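Local coordinates for protein 3-methyladenine dna-glycosylase (PDB 2JHN) that belongs to the helix-hairpin-helix superfamily of base excision DNA repair glycosylases and carries an additional N-terminal domain related to the TATA-box-binding protein, at residues A[17-22]-A[28-33]; A[33-38]-A[74-79]. The protein carries 1 engineered substitution. All coordinates share one frame; numbering follows the deposited sequence.

Interaction 1 of 2, residues A[17-22]-A[28-33]; sequences KFFVLP and DVVESG. With NA (sodium ion), chain F.
Asp-28 and Val-30 approach the benzene ring of Phe-19 obliquely from the same side of its plane, Asp-28 by CE1 and Val-30 by CD2. CE1 comes within 3.6 Å of the carboxylate oxygen OD1 of Asp-28, with the ring and carboxylate planes inclined by 38°. CD2 of Phe-19 touches CG2 of Val-30 at 3.9 Å, the two side chains crossing at about a right angle. Phe-19 makes this reach because CG stands beside its own backbone N and anti to its carbonyl carbon (chi1 -67°). Val-30 also has Pro-22 against it: the CB atoms of these two residues are 3.9 Å apart, so Val-30 touches both Phe-19 and Pro-22. These contacts pin the loop that follows helix 12-17 to strand 29-31, an outermost strand of the five-stranded antiparallel sheet in the TBP-like domain. The main chain is tied in the same place, where Val-30 N donates to Pro-22 O over 2.9 Å in a nearly straight bond (170° at the hydrogen). The same carbonyl oxygen receives a CA-H contact from Val-29 CA at 3.4 Å. Alongside, a sodium ion bridges the two segments, bound by Leu-21 O at 2.5 Å and by Asp-28 O at 2.3 Å; a water, Leu-24 O and Thr-26 OG1 complete its ligands, gathering the turn around the ion. OD1 of Asp-28 also accepts a hydrogen bond from Trp-35 NE1 and is hydrogen-bonded to Tyr-79 OH, which holds the carboxylate in place beside the Phe-19 ring.

Interaction 2 of 2, residues A[33-38]-A[74-79]; sequences GVWRRA and RKLVEY
In the TBP-like N-terminal domain an antiparallel sheet is covered on one face by a helix, and here strand 34-41 meets that helix, 69-80, with axes of the two short segments 12.7 Å apart at their closest. The gap is bridged entirely by side chains. Trp-35 and Arg-37, two positions apart on the strand, point towards the helix, which answers with Leu-76 and Tyr-79, one turn apart. CD2 of Leu-76 sits against the far end of the indole, 3.6 Å from both CZ3 and CH2 of Trp-35. Further along the same six-membered ring, Trp-35 CZ2 lies 3.7 Å from Tyr-79 CE2. The six-membered ring of Trp-35 and the phenol ring are inclined at 44°, with centroids 5.8 Å apart. Tyr-79 extends its ring towards the strand because CG is anti to the backbone N (chi1 177°). Beyond the indole, the phenol oxygen OH of Tyr-79 comes to 3.8 Å from NH1 of Arg-37, in the conformer described. It lies at the guanidinium edge, near its plane, while the phenol ring is turned 78° from that plane. This is proximity and not a bond: Arg-37 pairs through NH2 with Glu-120. Leu-76 continues the apolar layer onto Val-48 of strand 44-54. Strand and helix share no direct hydrogen bond; they meet by van der Waals contact and are linked through the carboxylate of Asp-28, the polar partner common to the indole NH and the phenol. Those two hydrogen-bonding groups, together with a weak, long ion pair from Arg-37 NH1 to Asp-28 OD2, would tend to keep the carboxylate ionised.

From the N terminus, the chain leaves helix 12-17, loops round the sodium ion and returns through interaction 1, which closes this short loop as strand 29-31 begins. At Gly-33, shared by both contacts as a segment end, it turns into strand 34-41. It then runs through strands 44-54 and 57-62 to helix 69-80, where interaction 2 closes a much longer excursion. The two loops therefore follow in series and neither nest nor cross. They nevertheless touch in space: the ring of Phe-19 packs near Trp-35 NE1 and Tyr-79 OH, so the sodium-binding loop, adjacent strands 29-31 and 34-41, and the helix over the sheet form one continuous assembly.

Interaction 1 of 2, residues A[17-22]-A[28-33]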
ATOM      1  N   LYS A  17      -9.242  -7.434   4.065  0.50 17.60           N
ATOM      2  CA  LYS A  17     -10.307  -6.554   3.569  0.50 18.67           C
ATOM      3  C   LYS A  17      -9.734  -5.281   2.968  0.50 18.38           C
ATOM      4  O   LYS A  17     -10.379  -4.622   2.145  0.50 19.11           O
ATOM      5  CB  LYS A  17     -11.271  -6.186   4.695  0.50 18.80           C
ATOM      6  CG  LYS A  17     -12.577  -6.982   4.717  0.50 20.45           C
ATOM      7  CD  LYS A  17     -13.385  -6.633   5.976  0.50 19.62           C
ATOM      8  CE  LYS A  17     -13.360  -5.136   6.241  0.50 18.23           C
ATOM      9  NZ  LYS A  17     -14.464  -4.445   5.575  0.50 19.08           N
ATOM     10  N   PHE A  18      -8.514  -4.938   3.372  1.00 18.68           N
ATOM     11  CA  PHE A  18      -7.859  -3.745   2.852  1.00 18.73           C
ATOM     12  C   PHE A  18      -7.634  -3.824   1.348  1.00 19.11           C
ATOM     13  O   PHE A  18      -7.616  -2.799   0.689  1.00 18.74           O
ATOM     14  CB  PHE A  18      -6.530  -3.474   3.567  1.00 19.14           C
ATOM     15  CG  PHE A  18      -6.014  -2.090   3.354  1.00 17.65           C
ATOM     16  CD1 PHE A  18      -6.505  -1.027   4.115  1.00 19.11           C
ATOM     17  CD2 PHE A  18      -5.014  -1.847   2.405  1.00 19.45           C
ATOM     18  CE1 PHE A  18      -6.033   0.264   3.916  1.00 19.47           C
ATOM     19  CE2 PHE A  18      -4.519  -0.540   2.205  1.00 20.41           C
ATOM     20  CZ  PHE A  18      -5.036   0.506   2.955  1.00 18.78           C
ATOM     21  N   PHE A  19      -7.480  -5.047   0.824  1.00 20.27           N
ATOM     22  CA  PHE A  19      -7.329  -5.306  -0.600  1.00 21.12           C
ATOM     23  C   PHE A  19      -8.661  -5.114  -1.321  1.00 23.37           C
ATOM     24  O   PHE A  19      -9.693  -5.655  -0.918  1.00 23.54           O
ATOM     25  CB  PHE A  19      -6.780  -6.717  -0.852  1.00 21.55           C
ATOM     26  CG  PHE A  19      -5.357  -6.914  -0.367  1.00 20.21           C
ATOM     27  CD1 PHE A  19      -4.279  -6.338  -1.066  1.00 22.42           C
ATOM     28  CD2 PHE A  19      -5.092  -7.645   0.770  1.00 20.20           C
ATOM     29  CE1 PHE A  19      -2.961  -6.515  -0.638  1.00 19.55           C
ATOM     30  CE2 PHE A  19      -3.754  -7.823   1.224  1.00 20.49           C
ATOM     31  CZ  PHE A  19      -2.699  -7.260   0.512  1.00 19.82           C
ATOM     32  N   VAL A  20      -8.623  -4.347  -2.401  1.00 24.02           N
ATOM     33  CA  VAL A  20      -9.845  -3.899  -3.048  1.00 26.28           C
ATOM     34  C   VAL A  20     -10.397  -4.945  -4.033  1.00 26.45           C
ATOM     35  O   VAL A  20     -11.612  -5.132  -4.140  1.00 28.17           O
ATOM     36  CB  VAL A  20      -9.615  -2.466  -3.613  1.00 26.31           C
ATOM     37  CG1 VAL A  20      -9.996  -2.328  -5.082  1.00 27.83           C
ATOM     38  CG2 VAL A  20     -10.278  -1.432  -2.697  1.00 27.59           C
ATOM     39  N   LEU A  21      -9.498  -5.653  -4.705  1.00 26.08           N
ATOM     40  CA  LEU A  21      -9.870  -6.712  -5.645  1.00 26.03           C
ATOM     41  C   LEU A  21      -9.031  -7.956  -5.361  1.00 25.68           C
ATOM     42  O   LEU A  21      -8.088  -8.257  -6.101  1.00 25.75           O
ATOM     43  CB  LEU A  21      -9.653  -6.244  -7.089  1.00 26.03           C
ATOM     44  CG  LEU A  21     -10.651  -5.244  -7.662  1.00 26.45           C
ATOM     45  CD1 LEU A  21     -10.039  -4.591  -8.889  1.00 27.70           C
ATOM     46  CD2 LEU A  21     -11.968  -5.934  -8.008  1.00 26.95           C
ATOM     47  N   PRO A  22      -9.378  -8.685  -4.281  1.00 25.40           N
ATOM     48  CA  PRO A  22      -8.531  -9.753  -3.745  1.00 24.49           C
ATOM     49  C   PRO A  22      -8.259 -10.900  -4.736  1.00 24.44           C
ATOM     50  O   PRO A  22      -7.154 -11.438  -4.752  1.00 24.42           O
ATOM     51  CB  PRO A  22      -9.305 -10.233  -2.504  1.00 24.45           C
ATOM     52  CG  PRO A  22     -10.700  -9.820  -2.726  1.00 24.89           C
ATOM     53  CD  PRO A  22     -10.629  -8.538  -3.509  1.00 24.85           C
ATOM     54  N   ASP A  28      -1.056  -8.936  -5.850  1.00 13.33           N
ATOM     55  CA  ASP A  28      -1.457  -9.775  -4.717  1.00 14.26           C
ATOM     56  C   ASP A  28      -2.730 -10.536  -5.072  1.00 13.17           C
ATOM     57  O   ASP A  28      -3.652  -9.964  -5.679  1.00 13.62           O
ATOM     58  CB  ASP A  28      -1.764  -8.939  -3.468  1.00 13.86           C
ATOM     59  CG  ASP A  28      -0.670  -7.939  -3.152  1.00 16.33           C
ATOM     60  OD1 ASP A  28      -0.060  -8.105  -2.084  1.00 17.74           O
ATOM     61  OD2 ASP A  28      -0.449  -7.008  -3.982  1.00 20.75           O
ATOM     62  N   VAL A  29      -2.777 -11.784  -4.629  1.00 14.11           N
ATOM     63  CA  VAL A  29      -3.988 -12.604  -4.662  1.00 15.77           C
ATOM     64  C   VAL A  29      -4.316 -13.076  -3.254  1.00 15.66           C
ATOM     65  O   VAL A  29      -3.437 -13.551  -2.525  1.00 15.75           O
ATOM     66  CB  VAL A  29      -3.838 -13.839  -5.624  1.00 16.39           C
ATOM     67  CG1 VAL A  29      -5.074 -14.745  -5.562  1.00 17.58           C
ATOM     68  CG2 VAL A  29      -3.664 -13.377  -7.065  1.00 16.47           C
ATOM     69  N   VAL A  30      -5.582 -12.930  -2.890  1.00 16.23           N
ATOM     70  CA  VAL A  30      -6.073 -13.420  -1.615  1.00 17.14           C
ATOM     71  C   VAL A  30      -7.231 -14.374  -1.932  1.00 17.51           C
ATOM     72  O   VAL A  30      -8.231 -13.986  -2.545  1.00 17.41           O
ATOM     73  CB  VAL A  30      -6.525 -12.273  -0.701  1.00 16.59           C
ATOM     74  CG1 VAL A  30      -7.010 -12.843   0.630  1.00 17.05           C
ATOM     75  CG2 VAL A  30      -5.357 -11.285  -0.467  1.00 16.75           C
ATOM     76  N   GLU A  31      -7.050 -15.632  -1.570  1.00 19.52           N
ATOM     77  CA  GLU A  31      -8.046 -16.673  -1.887  1.00 21.20           C
ATOM     78  C   GLU A  31      -8.230 -17.487  -0.634  1.00 21.87           C
ATOM     79  O   GLU A  31      -7.270 -18.024  -0.109  1.00 20.92           O
ATOM     80  CB  GLU A  31      -7.573 -17.566  -3.028  1.00 21.57           C
ATOM     81  CG  GLU A  31      -7.632 -16.920  -4.432  0.70 22.57           C
ATOM     82  CD  GLU A  31      -7.085 -17.826  -5.560  0.70 23.05           C
ATOM     83  OE1 GLU A  31      -6.511 -18.912  -5.291  0.70 24.66           O
ATOM     84  OE2 GLU A  31      -7.229 -17.427  -6.733  0.70 27.17           O
ATOM     85  N   SER A  32      -9.471 -17.539  -0.147  1.00 23.41           N
ATOM     86  CA  SER A  32      -9.824 -18.217   1.112  1.00 24.86           C
ATOM     87  C   SER A  32      -8.920 -17.836   2.267  1.00 24.37           C
ATOM     88  O   SER A  32      -8.416 -18.698   3.004  1.00 25.28           O
ATOM     89  CB  SER A  32      -9.899 -19.738   0.935  1.00 25.37           C
ATOM     90  OG  SER A  32     -10.883 -20.070  -0.027  1.00 29.00           O
ATOM     91  N   GLY A  33      -8.689 -16.528   2.406  1.00 23.41           N
ATOM     92  CA  GLY A  33      -7.918 -15.994   3.523  1.00 21.57           C
ATOM     93  C   GLY A  33      -6.425 -16.281   3.474  1.00 19.96           C
ATOM     94  O   GLY A  33      -5.742 -16.114   4.471  1.00 20.08           O
TER
HETATM   95 NA    NA F1299      -5.618  -8.806  -5.759  1.00 22.33          NA
HETATM   96  O   HOH W   1      -5.602  -7.619  -4.023  1.00 27.53           O

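Interaction 2 of 2, residues A[33-38]-A[74-79]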
ATOM      1  N   GLY A  33      -8.689 -16.528   2.406  1.00 23.41           N
ATOM      2  CA  GLY A  33      -7.918 -15.994   3.523  1.00 21.57           C
ATOM      3  C   GLY A  33      -6.425 -16.281   3.474  1.00 19.96           C
ATOM      4  O   GLY A  33      -5.742 -16.114   4.471  1.00 20.08           O
ATOM      5  N   VAL A  34      -5.931 -16.745   2.324  1.00 18.01           N
ATOM      6  CA  VAL A  34      -4.508 -16.956   2.140  1.00 17.04           C
ATOM      7  C   VAL A  34      -4.009 -15.928   1.132  1.00 16.10           C
ATOM      8  O   VAL A  34      -4.495 -15.881   0.010  1.00 16.51           O
ATOM      9  CB  VAL A  34      -4.176 -18.395   1.635  1.00 17.50           C
ATOM     10  CG1 VAL A  34      -2.715 -18.528   1.434  1.00 17.67           C
ATOM     11  CG2 VAL A  34      -4.688 -19.451   2.645  1.00 18.94           C
ATOM     12  N   TRP A  35      -3.057 -15.104   1.566  1.00 15.60           N
ATOM     13  CA  TRP A  35      -2.436 -14.071   0.740  1.00 14.74           C
ATOM     14  C   TRP A  35      -1.218 -14.638   0.011  1.00 14.32           C
ATOM     15  O   TRP A  35      -0.435 -15.398   0.606  1.00 14.42           O
ATOM     16  CB  TRP A  35      -1.989 -12.917   1.651  1.00 13.49           C
ATOM     17  CG  TRP A  35      -1.121 -11.860   0.997  1.00 14.54           C
ATOM     18  CD1 TRP A  35      -1.537 -10.714   0.389  1.00 13.81           C
ATOM     19  CD2 TRP A  35       0.310 -11.860   0.915  1.00 12.97           C
ATOM     20  NE1 TRP A  35      -0.459 -10.010  -0.085  1.00  9.68           N
ATOM     21  CE2 TRP A  35       0.688 -10.684   0.223  1.00 10.32           C
ATOM     22  CE3 TRP A  35       1.308 -12.759   1.325  1.00 13.42           C
ATOM     23  CZ2 TRP A  35       2.017 -10.355  -0.035  1.00 12.41           C
ATOM     24  CZ3 TRP A  35       2.657 -12.434   1.055  1.00 13.68           C
ATOM     25  CH2 TRP A  35       2.995 -11.236   0.387  1.00 12.25           C
ATOM     26  N   ARG A  36      -1.023 -14.249  -1.251  1.00 14.21           N
ATOM     27  CA  ARG A  36       0.204 -14.622  -1.939  1.00 14.45           C
ATOM     28  C   ARG A  36       0.630 -13.678  -3.045  1.00 14.16           C
ATOM     29  O   ARG A  36      -0.197 -12.976  -3.645  1.00 14.30           O
ATOM     30  CB  ARG A  36       0.128 -16.061  -2.516  1.00 14.45           C
ATOM     31  CG  ARG A  36      -0.736 -16.204  -3.730  1.00 15.29           C
ATOM     32  CD  ARG A  36      -0.939 -17.719  -4.061  1.00 16.09           C
ATOM     33  NE  ARG A  36      -1.452 -17.840  -5.416  1.00 20.32           N
ATOM     34  CZ  ARG A  36      -2.740 -17.903  -5.738  1.00 22.38           C
ATOM     35  NH1 ARG A  36      -3.685 -17.903  -4.804  1.00 23.08           N
ATOM     36  NH2 ARG A  36      -3.086 -17.981  -7.014  1.00 25.31           N
ATOM     37  N   ARG A  37       1.935 -13.680  -3.297  0.50 14.65           N
ATOM     38  CA  ARG A  37       2.531 -12.998  -4.450  0.50 15.27           C
ATOM     39  C   ARG A  37       3.932 -13.503  -4.699  0.50 15.54           C
ATOM     40  O   ARG A  37       4.510 -14.207  -3.867  0.50 15.19           O
ATOM     41  CB  ARG A  37       2.534 -11.467  -4.286  0.50 15.59           C
ATOM     42  CG  ARG A  37       3.463 -10.909  -3.255  0.50 16.56           C
ATOM     43  CD  ARG A  37       3.277  -9.367  -3.206  0.50 15.36           C
ATOM     44  NE  ARG A  37       4.131  -8.654  -4.163  0.50 15.65           N
ATOM     45  CZ  ARG A  37       3.983  -7.367  -4.499  0.50 16.14           C
ATOM     46  NH1 ARG A  37       2.994  -6.628  -3.985  0.50 16.17           N
ATOM     47  NH2 ARG A  37       4.816  -6.817  -5.363  0.50 14.88           N
ATOM     48  N   ALA A  38       4.468 -13.144  -5.864  1.00 16.57           N
ATOM     49  CA  ALA A  38       5.857 -13.416  -6.175  1.00 18.10           C
ATOM     50  C   ALA A  38       6.606 -12.156  -5.754  1.00 19.91           C
ATOM     51  O   ALA A  38       6.125 -11.021  -5.971  1.00 19.82           O
ATOM     52  CB  ALA A  38       6.033 -13.673  -7.663  1.00 18.11           C
ATOM     53  N   ARG A  74      11.178  -9.740   7.436  1.00 17.41           N
ATOM     54  CA  ARG A  74      11.240  -8.281   7.607  1.00 18.11           C
ATOM     55  C   ARG A  74      10.323  -7.622   6.596  1.00 16.60           C
ATOM     56  O   ARG A  74       9.593  -6.691   6.931  1.00 15.40           O
ATOM     57  CB  ARG A  74      12.673  -7.788   7.381  1.00 18.89           C
ATOM     58  CG  ARG A  74      12.970  -6.364   7.836  0.70 20.20           C
ATOM     59  CD  ARG A  74      14.495  -6.066   7.786  0.70 21.52           C
ATOM     60  NE  ARG A  74      15.323  -7.139   8.368  0.70 28.28           N
ATOM     61  CZ  ARG A  74      16.160  -7.924   7.682  0.70 29.98           C
ATOM     62  NH1 ARG A  74      16.305  -7.792   6.364  0.70 32.01           N
ATOM     63  NH2 ARG A  74      16.853  -8.859   8.314  0.70 31.04           N
ATOM     64  N   LYS A  75      10.388  -8.105   5.361  1.00 16.21           N
ATOM     65  CA  LYS A  75       9.576  -7.552   4.258  1.00 16.70           C
ATOM     66  C   LYS A  75       8.092  -7.746   4.552  1.00 15.43           C
ATOM     67  O   LYS A  75       7.301  -6.826   4.352  1.00 14.14           O
ATOM     68  CB  LYS A  75       9.910  -8.213   2.928  1.00 16.30           C
ATOM     69  CG  LYS A  75      11.271  -7.820   2.279  1.00 21.17           C
ATOM     70  CD  LYS A  75      11.417  -8.561   0.912  1.00 20.10           C
ATOM     71  CE  LYS A  75      12.204  -7.746  -0.149  1.00 28.36           C
ATOM     72  NZ  LYS A  75      12.067  -8.327  -1.553  1.00 27.53           N
ATOM     73  N   LEU A  76       7.710  -8.935   5.030  1.00 14.00           N
ATOM     74  CA  LEU A  76       6.280  -9.206   5.274  1.00 13.39           C
ATOM     75  C   LEU A  76       5.717  -8.460   6.486  1.00 13.32           C
ATOM     76  O   LEU A  76       4.560  -8.028   6.467  1.00 12.57           O
ATOM     77  CB  LEU A  76       6.007 -10.700   5.424  1.00 13.95           C
ATOM     78  CG  LEU A  76       6.344 -11.532   4.176  1.00 14.65           C
ATOM     79  CD1 LEU A  76       6.199 -13.020   4.519  1.00 17.31           C
ATOM     80  CD2 LEU A  76       5.460 -11.144   3.003  1.00 17.79           C
ATOM     81  N   VAL A  77       6.519  -8.346   7.541  1.00 12.20           N
ATOM     82  CA  VAL A  77       6.112  -7.603   8.737  1.00 12.40           C
ATOM     83  C   VAL A  77       5.803  -6.139   8.360  1.00 12.08           C
ATOM     84  O   VAL A  77       4.782  -5.580   8.764  1.00 12.24           O
ATOM     85  CB  VAL A  77       7.194  -7.657   9.828  1.00 13.01           C
ATOM     86  CG1 VAL A  77       6.918  -6.611  10.944  1.00 12.51           C
ATOM     87  CG2 VAL A  77       7.274  -9.090  10.428  1.00 12.80           C
ATOM     88  N   GLU A  78       6.695  -5.543   7.591  1.00 11.21           N
ATOM     89  CA  GLU A  78       6.554  -4.147   7.165  1.00 12.23           C
ATOM     90  C   GLU A  78       5.366  -3.987   6.171  1.00 11.40           C
ATOM     91  O   GLU A  78       4.561  -3.034   6.261  1.00 11.34           O
ATOM     92  CB  GLU A  78       7.863  -3.695   6.523  1.00 12.66           C
ATOM     93  CG  GLU A  78       7.817  -2.220   6.089  1.00 17.66           C
ATOM     94  CD  GLU A  78       9.027  -1.812   5.294  1.00 24.87           C
ATOM     95  OE1 GLU A  78       9.515  -2.623   4.463  1.00 27.26           O
ATOM     96  OE2 GLU A  78       9.470  -0.654   5.476  1.00 29.41           O
ATOM     97  N   TYR A  79       5.260  -4.901   5.211  1.00 10.05           N
ATOM     98  CA  TYR A  79       4.227  -4.784   4.173  1.00 10.41           C
ATOM     99  C   TYR A  79       2.790  -5.012   4.698  1.00  9.69           C
ATOM    100  O   TYR A  79       1.842  -4.287   4.342  1.00  8.86           O
ATOM    101  CB  TYR A  79       4.520  -5.769   3.040  1.00  9.99           C
ATOM    102  CG  TYR A  79       3.473  -5.772   1.944  1.00 12.01           C
ATOM    103  CD1 TYR A  79       3.461  -4.758   0.979  1.00 12.00           C
ATOM    104  CD2 TYR A  79       2.515  -6.808   1.844  1.00 11.73           C
ATOM    105  CE1 TYR A  79       2.520  -4.732  -0.050  1.00 13.44           C
ATOM    106  CE2 TYR A  79       1.563  -6.795   0.808  1.00 11.29           C
ATOM    107  CZ  TYR A  79       1.590  -5.752  -0.144  1.00 12.41           C
ATOM    108  OH  TYR A  79       0.675  -5.675  -1.188  1.00 14.26           O
TER